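Local coordinates for salmonella plasmid virulence: SpvB (Salmonella typhimurium, PDB 6P0X), which forms the N-terminal domain, itself of unassigned function, of a toxin that probably ADP-ribosylates an arginine of host actin, at residues G12-L20 with A31-G39; F73-T84 with T111-Y122. All blocks are in the same frame, centred on the assembly; numbering follows the deposited sequence.

Interaction 1: residues G12-L20 with A31-G39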
loop_
_atom_site.group_PDB
_atom_site.type_symbol
_atom_site.label_atom_id
_atom_site.label_comp_id
_atom_site.label_asym_id
_atom_site.label_seq_id
_atom_site.Cartn_x
_atom_site.Cartn_y
_atom_site.Cartn_z
ATOM N N GLY A 12 -12.738 -8.733 14.485
ATOM C CA GLY A 12 -12.186 -10.071 14.382
ATOM C C GLY A 12 -11.184 -10.385 15.475
ATOM O O GLY A 12 -11.536 -10.451 16.652
ATOM N N LEU A 13 -9.923 -10.574 15.083
ATOM C CA LEU A 13 -8.868 -10.867 16.043
ATOM C C LEU A 13 -8.300 -9.612 16.692
ATOM O O LEU A 13 -7.585 -9.721 17.695
ATOM C CB LEU A 13 -7.743 -11.656 15.362
ATOM C CG LEU A 13 -6.848 -12.522 16.253
ATOM C CD1 LEU A 13 -7.678 -13.502 17.072
ATOM C CD2 LEU A 13 -5.809 -13.257 15.419
ATOM N N ALA A 14 -8.602 -8.433 16.152
ATOM C CA ALA A 14 -8.100 -7.190 16.722
ATOM C C ALA A 14 -8.859 -6.858 18.001
ATOM O O ALA A 14 -10.093 -6.905 18.033
ATOM C CB ALA A 14 -8.233 -6.050 15.715
ATOM N N SER A 15 -8.122 -6.514 19.057
ATOM C CA SER A 15 -8.727 -6.184 20.337
ATOM C C SER A 15 -8.571 -4.719 20.715
ATOM O O SER A 15 -9.205 -4.277 21.682
ATOM C CB SER A 15 -8.130 -7.056 21.451
ATOM O OG SER A 15 -6.758 -6.766 21.643
ATOM N N ILE A 16 -7.743 -3.963 20.000
ATOM C CA ILE A 16 -7.635 -2.521 20.181
ATOM C C ILE A 16 -7.630 -1.877 18.806
ATOM O O ILE A 16 -6.982 -2.375 17.878
ATOM C CB ILE A 16 -6.362 -2.106 20.947
ATOM C CG1 ILE A 16 -6.097 -3.023 22.135
ATOM C CG2 ILE A 16 -6.484 -0.665 21.430
ATOM C CD1 ILE A 16 -4.768 -2.747 22.791
ATOM N N THR A 17 -8.341 -0.761 18.685
ATOM C CA THR A 17 -8.306 0.075 17.494
ATOM C C THR A 17 -7.847 1.468 17.892
ATOM O O THR A 17 -8.416 2.080 18.801
ATOM C CB THR A 17 -9.674 0.138 16.809
ATOM O OG1 THR A 17 -10.055 -1.174 16.380
ATOM C CG2 THR A 17 -9.622 1.059 15.598
ATOM N N LEU A 18 -6.814 1.954 17.216
ATOM C CA LEU A 18 -6.326 3.317 17.368
ATOM C C LEU A 18 -6.633 4.071 16.086
ATOM O O LEU A 18 -6.055 3.754 15.032
ATOM C CB LEU A 18 -4.824 3.325 17.654
ATOM C CG LEU A 18 -4.068 4.650 17.558
ATOM C CD1 LEU A 18 -4.684 5.712 18.458
ATOM C CD2 LEU A 18 -2.605 4.435 17.911
ATOM N N PRO A 19 -7.539 5.044 16.111
ATOM C CA PRO A 19 -7.935 5.706 14.866
ATOM C C PRO A 19 -6.845 6.639 14.368
ATOM O O PRO A 19 -6.067 7.199 15.144
ATOM C CB PRO A 19 -9.198 6.489 15.255
ATOM C CG PRO A 19 -9.543 6.064 16.656
ATOM C CD PRO A 19 -8.285 5.546 17.273
ATOM N N LEU A 20 -6.789 6.779 13.080
ATOM C CA LEU A 20 -5.889 7.742 12.477
ATOM C C LEU A 20 -6.618 9.064 12.259
ATOM O O LEU A 20 -7.836 9.082 12.057
ATOM C CB LEU A 20 -5.362 7.216 11.146
ATOM C CG LEU A 20 -4.699 5.839 11.197
ATOM C CD1 LEU A 20 -4.184 5.441 9.822
ATOM C CD2 LEU A 20 -3.585 5.812 12.226
ATOM N N ALA A 31 -10.184 4.642 4.696
ATOM C CA ALA A 31 -10.621 4.091 5.974
ATOM C C ALA A 31 -9.492 3.199 6.488
ATOM O O ALA A 31 -9.436 2.005 6.189
ATOM C CB ALA A 31 -11.929 3.322 5.827
ATOM N N LEU A 32 -8.584 3.794 7.253
ATOM C CA LEU A 32 -7.439 3.090 7.806
ATOM C C LEU A 32 -7.351 3.367 9.296
ATOM O O LEU A 32 -7.673 4.463 9.762
ATOM C CB LEU A 32 -6.126 3.507 7.134
ATOM C CG LEU A 32 -5.881 3.064 5.696
ATOM C CD1 LEU A 32 -4.579 3.660 5.191
ATOM C CD2 LEU A 32 -5.851 1.544 5.609
ATOM N N ALA A 33 -6.899 2.362 10.039
ATOM C CA ALA A 33 -6.717 2.499 11.474
ATOM C C ALA A 33 -5.628 1.541 11.921
ATOM O O ALA A 33 -5.298 0.577 11.223
ATOM C CB ALA A 33 -8.019 2.228 12.234
ATOM N N LEU A 34 -5.058 1.818 13.089
ATOM C CA LEU A 34 -4.098 0.914 13.698
ATOM C C LEU A 34 -4.856 -0.138 14.495
ATOM O O LEU A 34 -5.766 0.194 15.259
ATOM C CB LEU A 34 -3.131 1.691 14.590
ATOM C CG LEU A 34 -1.919 2.233 13.833
ATOM C CD1 LEU A 34 -1.187 3.296 14.636
ATOM C CD2 LEU A 34 -0.986 1.079 13.493
ATOM N N HIS A 35 -4.503 -1.402 14.297
ATOM C CA HIS A 35 -5.163 -2.505 14.977
ATOM C C HIS A 35 -4.138 -3.292 15.774
ATOM O O HIS A 35 -3.018 -3.516 15.306
ATOM C CB HIS A 35 -5.873 -3.424 13.984
ATOM C CG HIS A 35 -7.029 -2.779 13.288
ATOM N ND1 HIS A 35 -8.094 -2.229 13.970
ATOM C CD2 HIS A 35 -7.288 -2.593 11.973
ATOM C CE1 HIS A 35 -8.961 -1.735 13.103
ATOM N NE2 HIS A 35 -8.495 -1.943 11.885
ATOM N N TYR A 36 -4.517 -3.696 16.985
ATOM C CA TYR A 36 -3.662 -4.518 17.829
ATOM C C TYR A 36 -4.239 -5.922 17.944
ATOM O O TYR A 36 -5.433 -6.090 18.220
ATOM C CB TYR A 36 -3.500 -3.913 19.223
ATOM C CG TYR A 36 -2.695 -4.791 20.155
ATOM C CD1 TYR A 36 -1.308 -4.798 20.098
ATOM C CD2 TYR A 36 -3.318 -5.619 21.082
ATOM C CE1 TYR A 36 -0.558 -5.597 20.941
ATOM C CE2 TYR A 36 -2.577 -6.426 21.932
ATOM C CZ TYR A 36 -1.194 -6.408 21.855
ATOM O OH TYR A 36 -0.444 -7.202 22.694
ATOM N N SER A 37 -3.388 -6.924 17.740
ATOM C CA SER A 37 -3.742 -8.320 17.957
ATOM C C SER A 37 -2.650 -8.960 18.799
ATOM O O SER A 37 -1.468 -8.857 18.462
ATOM C CB SER A 37 -3.907 -9.067 16.631
ATOM O OG SER A 37 -4.262 -10.420 16.853
ATOM N N SER A 38 -3.045 -9.614 19.895
ATOM C CA SER A 38 -2.060 -10.209 20.794
ATOM C C SER A 38 -1.213 -11.273 20.110
ATOM O O SER A 38 -0.093 -11.538 20.559
ATOM C CB SER A 38 -2.751 -10.814 22.016
ATOM O OG SER A 38 -3.588 -11.894 21.638
ATOM N N GLY A 39 -1.714 -11.884 19.042
ATOM C CA GLY A 39 -0.947 -12.857 18.298
ATOM C C GLY A 39 -0.161 -12.309 17.131
ATOM O O GLY A 39 0.517 -13.075 16.439
HETATM O O HOH W 1 -8.977 5.759 11.465
#
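I16, T17 and L18 pair with Y36, H35 and L34 in an antiparallel two-strand ladder at the surface of the SpvB N-terminal domain. It forms part of a three-stranded sheet in which strand 33-36 is central, between strand 49-50 and the outermost strand 16-19. The short strand axes run at 160° to each other. The L18-L34 pair is closed from both sides, L18 N to L34 O at 2.8 Å and L34 N to L18 O at 2.9 Å. In the I16-Y36 pair, Y36 N donates to I16 O, but Y36 O takes S15 N instead, at 2.8 Å. S15 has no residue opposite it: A14 faces S37 and I16 faces Y36, so one residue is inserted between these two pairs. Beyond the L18-L34 pair, a water bridges L20 N and L32 O.

On one side of the sheet, CD1 of I16 meets the Y36 ring at CD2, 3.6 Å away; Y36 has its CG anti to the backbone N (chi1 176°), and the ring runs alongside I16. Next along, L18 CD2 touches L34 CD1 at 3.7 Å. W49 packs against this row, and A325 and L311 of two later strands reach L18. L20 leans over the L32 carbonyl, its CG 3.6 Å from L32 O, and also touches C51, which lines an acrylic acid site.

On the other side, T17 OG1 lies in the plane of the H35 ring, at its edge, 3.3 Å from ND1, and either group could donate.

The chemistry is therefore divided: the backbone bonds set the register, one sheet side is aliphatic and aromatic and turned to neighbouring strands, and the other carries a hydroxyl-imidazole bond that would restrain the H35 ring.

Interaction 2: residues F73-T84 with T111-Y122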
loop_
_atom_site.group_PDB
_atom_site.type_symbol
_atom_site.label_atom_id
_atom_site.label_comp_id
_atom_site.label_asym_id
_atom_site.label_seq_id
_atom_site.Cartn_x
_atom_site.Cartn_y
_atom_site.Cartn_z
ATOM N N PHE A 73 -3.399 -17.486 -5.885
ATOM C CA PHE A 73 -3.459 -16.117 -5.398
ATOM C C PHE A 73 -4.476 -16.003 -4.271
ATOM O O PHE A 73 -5.361 -16.847 -4.111
ATOM C CB PHE A 73 -3.823 -15.145 -6.522
ATOM C CG PHE A 73 -2.862 -15.163 -7.668
ATOM C CD1 PHE A 73 -1.682 -14.439 -7.610
ATOM C CD2 PHE A 73 -3.135 -15.904 -8.806
ATOM C CE1 PHE A 73 -0.789 -14.453 -8.667
ATOM C CE2 PHE A 73 -2.247 -15.924 -9.866
ATOM C CZ PHE A 73 -1.071 -15.196 -9.796
ATOM N N LEU A 74 -4.323 -14.952 -3.474
ATOM C CA LEU A 74 -5.230 -14.639 -2.379
ATOM C C LEU A 74 -5.904 -13.301 -2.641
ATOM O O LEU A 74 -5.250 -12.337 -3.056
ATOM C CB LEU A 74 -4.494 -14.595 -1.036
ATOM C CG LEU A 74 -3.744 -15.859 -0.616
ATOM C CD1 LEU A 74 -2.908 -15.601 0.632
ATOM C CD2 LEU A 74 -4.721 -17.001 -0.389
ATOM N N GLY A 75 -7.211 -13.243 -2.398
ATOM C CA GLY A 75 -7.979 -12.050 -2.659
ATOM C C GLY A 75 -7.810 -11.001 -1.579
ATOM O O GLY A 75 -6.989 -11.139 -0.668
ATOM N N PRO A 76 -8.613 -9.935 -1.653
ATOM C CA PRO A 76 -8.448 -8.818 -0.705
ATOM C C PRO A 76 -8.617 -9.206 0.754
ATOM O O PRO A 76 -8.054 -8.539 1.629
ATOM C CB PRO A 76 -9.534 -7.823 -1.144
ATOM C CG PRO A 76 -9.845 -8.191 -2.556
ATOM C CD PRO A 76 -9.668 -9.674 -2.646
ATOM N N ASP A 77 -9.392 -10.247 1.051
ATOM C CA ASP A 77 -9.576 -10.701 2.422
ATOM C C ASP A 77 -8.811 -11.989 2.718
ATOM O O ASP A 77 -9.136 -12.692 3.678
ATOM C CB ASP A 77 -11.065 -10.869 2.719
ATOM C CG ASP A 77 -11.812 -9.553 2.657
ATOM O OD1 ASP A 77 -11.560 -8.686 3.521
ATOM O OD2 ASP A 77 -12.629 -9.373 1.728
ATOM N N GLY A 78 -7.794 -12.302 1.920
ATOM C CA GLY A 78 -7.016 -13.505 2.115
ATOM C C GLY A 78 -7.646 -14.781 1.600
ATOM O O GLY A 78 -7.078 -15.859 1.823
ATOM N N GLU A 79 -8.797 -14.705 0.929
ATOM C CA GLU A 79 -9.473 -15.909 0.463
ATOM C C GLU A 79 -8.719 -16.522 -0.710
ATOM O O GLU A 79 -8.166 -15.811 -1.555
ATOM C CB GLU A 79 -10.914 -15.591 0.058
ATOM C CG GLU A 79 -11.052 -14.752 -1.213
ATOM C CD GLU A 79 -10.943 -13.253 -0.963
ATOM O OE1 GLU A 79 -10.157 -12.841 -0.083
ATOM O OE2 GLU A 79 -11.646 -12.486 -1.658
ATOM N N VAL A 80 -8.693 -17.853 -0.757
ATOM C CA VAL A 80 -8.033 -18.552 -1.854
ATOM C C VAL A 80 -8.808 -18.319 -3.143
ATOM O O VAL A 80 -10.039 -18.450 -3.183
ATOM C CB VAL A 80 -7.902 -20.050 -1.542
ATOM C CG1 VAL A 80 -7.305 -20.791 -2.729
ATOM C CG2 VAL A 80 -7.043 -20.256 -0.299
ATOM N N LEU A 81 -8.093 -17.969 -4.203
ATOM C CA LEU A 81 -8.697 -17.645 -5.486
ATOM C C LEU A 81 -8.536 -18.793 -6.475
ATOM O O LEU A 81 -7.703 -19.687 -6.307
ATOM C CB LEU A 81 -8.075 -16.376 -6.072
ATOM C CG LEU A 81 -8.245 -15.085 -5.275
ATOM C CD1 LEU A 81 -7.419 -13.976 -5.916
ATOM C CD2 LEU A 81 -9.712 -14.698 -5.188
ATOM N N VAL A 82 -9.361 -18.748 -7.517
ATOM C CA VAL A 82 -9.299 -19.696 -8.620
ATOM C C VAL A 82 -9.771 -18.967 -9.869
ATOM O O VAL A 82 -10.596 -18.049 -9.798
ATOM C CB VAL A 82 -10.148 -20.960 -8.332
ATOM C CG1 VAL A 82 -11.627 -20.603 -8.217
ATOM C CG2 VAL A 82 -9.924 -22.022 -9.400
ATOM N N GLN A 83 -9.217 -19.356 -11.016
ATOM C CA GLN A 83 -9.654 -18.764 -12.274
ATOM C C GLN A 83 -11.123 -19.080 -12.511
ATOM O O GLN A 83 -11.576 -20.206 -12.286
ATOM C CB GLN A 83 -8.829 -19.292 -13.447
ATOM C CG GLN A 83 -7.358 -18.949 -13.413
ATOM C CD GLN A 83 -6.685 -19.212 -14.749
ATOM O OE1 GLN A 83 -7.341 -19.229 -15.794
ATOM N NE2 GLN A 83 -5.374 -19.420 -14.723
ATOM N N THR A 84 -11.868 -18.084 -12.976
ATOM C CA THR A 84 -13.253 -18.325 -13.342
ATOM C C THR A 84 -13.297 -19.252 -14.547
ATOM O O THR A 84 -12.571 -19.047 -15.526
ATOM C CB THR A 84 -13.962 -17.006 -13.651
ATOM O OG1 THR A 84 -14.008 -16.200 -12.466
ATOM C CG2 THR A 84 -15.387 -17.265 -14.144
ATOM N N THR A 111 -7.373 -12.056 -16.947
ATOM C CA THR A 111 -7.906 -13.300 -16.404
ATOM C C THR A 111 -8.735 -12.985 -15.169
ATOM O O THR A 111 -8.225 -12.393 -14.214
ATOM C CB THR A 111 -6.774 -14.269 -16.048
ATOM O OG1 THR A 111 -5.892 -14.416 -17.169
ATOM C CG2 THR A 111 -7.336 -15.630 -15.663
ATOM N N ARG A 112 -10.000 -13.385 -15.180
ATOM C CA ARG A 112 -10.858 -13.172 -14.025
ATOM C C ARG A 112 -10.588 -14.232 -12.963
ATOM O O ARG A 112 -10.471 -15.422 -13.266
ATOM C CB ARG A 112 -12.330 -13.222 -14.430
ATOM C CG ARG A 112 -13.274 -13.195 -13.238
ATOM C CD ARG A 112 -14.695 -12.842 -13.625
ATOM N NE ARG A 112 -15.527 -12.681 -12.438
ATOM C CZ ARG A 112 -16.855 -12.677 -12.442
ATOM N NH1 ARG A 112 -17.524 -12.837 -13.580
ATOM N NH2 ARG A 112 -17.516 -12.520 -11.302
ATOM N N TYR A 113 -10.500 -13.794 -11.711
ATOM C CA TYR A 113 -10.332 -14.685 -10.573
ATOM C C TYR A 113 -11.482 -14.489 -9.598
ATOM O O TYR A 113 -12.067 -13.405 -9.513
ATOM C CB TYR A 113 -8.992 -14.449 -9.856
ATOM C CG TYR A 113 -7.803 -15.050 -10.569
ATOM C CD1 TYR A 113 -7.181 -14.389 -11.623
ATOM C CD2 TYR A 113 -7.307 -16.288 -10.190
ATOM C CE1 TYR A 113 -6.091 -14.950 -12.274
ATOM C CE2 TYR A 113 -6.224 -16.855 -10.831
ATOM C CZ TYR A 113 -5.618 -16.185 -11.870
ATOM O OH TYR A 113 -4.542 -16.764 -12.499
ATOM N N GLN A 114 -11.796 -15.544 -8.854
ATOM C CA GLN A 114 -12.901 -15.505 -7.907
ATOM C C GLN A 114 -12.570 -16.402 -6.731
ATOM O O GLN A 114 -11.722 -17.296 -6.846
ATOM C CB GLN A 114 -14.208 -15.943 -8.582
ATOM C CG GLN A 114 -14.259 -17.415 -8.951
ATOM C CD GLN A 114 -15.506 -17.769 -9.731
ATOM O OE1 GLN A 114 -15.817 -17.127 -10.734
ATOM N NE2 GLN A 114 -16.226 -18.791 -9.279
ATOM N N PRO A 115 -13.223 -16.211 -5.585
ATOM C CA PRO A 115 -12.962 -17.085 -4.436
ATOM C C PRO A 115 -13.331 -18.533 -4.726
ATOM O O PRO A 115 -14.359 -18.822 -5.345
ATOM C CB PRO A 115 -13.836 -16.492 -3.324
ATOM C CG PRO A 115 -14.084 -15.086 -3.743
ATOM C CD PRO A 115 -14.113 -15.089 -5.237
ATOM N N ARG A 116 -12.458 -19.445 -4.291
ATOM C CA ARG A 116 -12.680 -20.869 -4.524
ATOM C C ARG A 116 -13.864 -21.385 -3.715
ATOM O O ARG A 116 -14.705 -22.128 -4.234
ATOM C CB ARG A 116 -11.415 -21.655 -4.181
ATOM C CG ARG A 116 -11.576 -23.158 -4.300
ATOM C CD ARG A 116 -10.297 -23.878 -3.935
ATOM N NE ARG A 116 -9.362 -23.857 -5.053
ATOM C CZ ARG A 116 -9.198 -24.861 -5.908
ATOM N NH1 ARG A 116 -8.325 -24.748 -6.899
ATOM N NH2 ARG A 116 -9.913 -25.970 -5.777
ATOM N N THR A 117 -13.941 -21.008 -2.439
ATOM C CA THR A 117 -14.991 -21.491 -1.547
ATOM C C THR A 117 -15.710 -20.396 -0.773
ATOM O O THR A 117 -16.811 -20.651 -0.269
ATOM C CB THR A 117 -14.432 -22.513 -0.540
ATOM O OG1 THR A 117 -13.318 -21.944 0.161
ATOM C CG2 THR A 117 -13.998 -23.790 -1.249
ATOM N N GLU A 118 -15.147 -19.200 -0.667
ATOM C CA GLU A 118 -15.744 -18.132 0.119
ATOM C C GLU A 118 -16.766 -17.367 -0.714
ATOM O O GLU A 118 -16.774 -17.427 -1.946
ATOM C CB GLU A 118 -14.655 -17.178 0.630
ATOM C CG GLU A 118 -13.763 -17.797 1.692
ATOM C CD GLU A 118 -14.490 -18.043 2.998
ATOM O OE1 GLU A 118 -14.964 -17.064 3.615
ATOM O OE2 GLU A 118 -14.673 -19.224 3.359
ATOM N N SER A 119 -17.633 -16.639 -0.018
ATOM C CA SER A 119 -18.622 -15.807 -0.680
ATOM C C SER A 119 -18.013 -14.462 -1.043
ATOM O O SER A 119 -17.142 -13.945 -0.337
ATOM C CB SER A 119 -19.839 -15.603 0.219
ATOM O OG SER A 119 -19.499 -14.808 1.340
ATOM N N SER A 120 -18.446 -13.918 -2.174
ATOM C CA SER A 120 -17.984 -12.618 -2.628
ATOM C C SER A 120 -19.030 -12.016 -3.551
ATOM O O SER A 120 -19.915 -12.712 -4.055
ATOM C CB SER A 120 -16.636 -12.723 -3.340
ATOM O OG SER A 120 -16.806 -13.253 -4.642
ATOM N N PHE A 121 -18.943 -10.697 -3.746
ATOM C CA PHE A 121 -19.732 -10.012 -4.762
ATOM C C PHE A 121 -18.855 -8.937 -5.410
ATOM O O PHE A 121 -19.054 -7.737 -5.246
ATOM C CB PHE A 121 -21.019 -9.420 -4.185
ATOM C CG PHE A 121 -22.092 -9.210 -5.212
ATOM C CD1 PHE A 121 -22.122 -8.056 -5.980
ATOM C CD2 PHE A 121 -23.060 -10.179 -5.426
ATOM C CE1 PHE A 121 -23.111 -7.864 -6.934
ATOM C CE2 PHE A 121 -24.050 -9.994 -6.377
ATOM C CZ PHE A 121 -24.073 -8.834 -7.133
ATOM N N TYR A 122 -17.832 -9.365 -6.144
ATOM C CA TYR A 122 -16.955 -8.428 -6.825
ATOM C C TYR A 122 -16.521 -9.009 -8.164
ATOM O O TYR A 122 -16.864 -10.141 -8.519
ATOM C CB TYR A 122 -15.745 -8.070 -5.949
ATOM C CG TYR A 122 -14.839 -9.223 -5.555
ATOM C CD1 TYR A 122 -14.102 -9.924 -6.506
ATOM C CD2 TYR A 122 -14.670 -9.568 -4.220
ATOM C CE1 TYR A 122 -13.265 -10.961 -6.146
ATOM C CE2 TYR A 122 -13.821 -10.601 -3.849
ATOM C CZ TYR A 122 -13.122 -11.293 -4.818
ATOM O OH TYR A 122 -12.276 -12.322 -4.461
HETATM O O HOH W 2 -11.987 -19.101 -1.234
HETATM O O HOH W 3 -6.860 -22.231 -6.313
HETATM O O HOH W 4 -4.023 -19.208 -12.172
#
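T111 lays its CG2 against the side-chain amide of Q83, 3.6 Å from OE1, at one end of an antiparallel pairing between strand 81-83 and the last part of strand 107-115. R112 follows with a backbone bond, in which its O accepts T84 N, while its extended side chain passes T84 OG1.

Y113 carries the aromatic part of the contact. F73 turns an edge to its ring face in a T-shaped pair, with planes at 79° and centroids 5.4 Å apart. Q83 runs alongside the same ring, its CG 3.5 Å from Y113 CE2, and a water links the hydroxyl to Q83 NE2. W137 and Y126 extend this aromatic cluster.

Q114 is bonded to V82 by both backbone groups, Q114 N to V82 O and V82 N to Q114 O, each at 2.9 Å. Its CG sits between the backbone N and the carbonyl carbon (chi1 69°), from where the extended chain places OE1 2.7 Å from T84 OG1, which donates to it. P115 rests its CB on E79 CG.

Past the strand, R116 N donates to V80 O at 2.8 Å, and that oxygen also takes a water bound by T117 N. A bend at chi3 turns the R116 guanidinium back, and a second water joins NH1 to L81 O. E118 packs its CG on E79 CB.

Y122 closes the contact, its ring meeting P76, a residue of the G75-G78 type I turn, and also L139. The buried carboxylate of E79 is gripped from two directions: D77 N uses the syn lone pair of OE1, and Y122 OH donates to E79 OE2 at 2.9 Å on the anti side, 30° out of the carboxylate plane.

In the fold
Both contacts are built on antiparallel backbone ladders, but they hold separate elements. Their centres lie 25 Å apart, their nearest atoms about 11 Å apart, and interaction 1 is complete in sequence before interaction 2 begins. Interaction 1 is a surface contact between close neighbours in the chain, with L34 its one buried touching residue; it adds an outer strand to a small sheet. Interaction 2 joins segments further apart in sequence and is partly buried, with five buried residues. Interaction 1 joins backbone bonds to aliphatic and tyrosine packing on one side and a hydroxyl-imidazole pair on the other, whereas interaction 2 combines an aromatic cluster, a bonded buried carboxylate and three bridging waters against one.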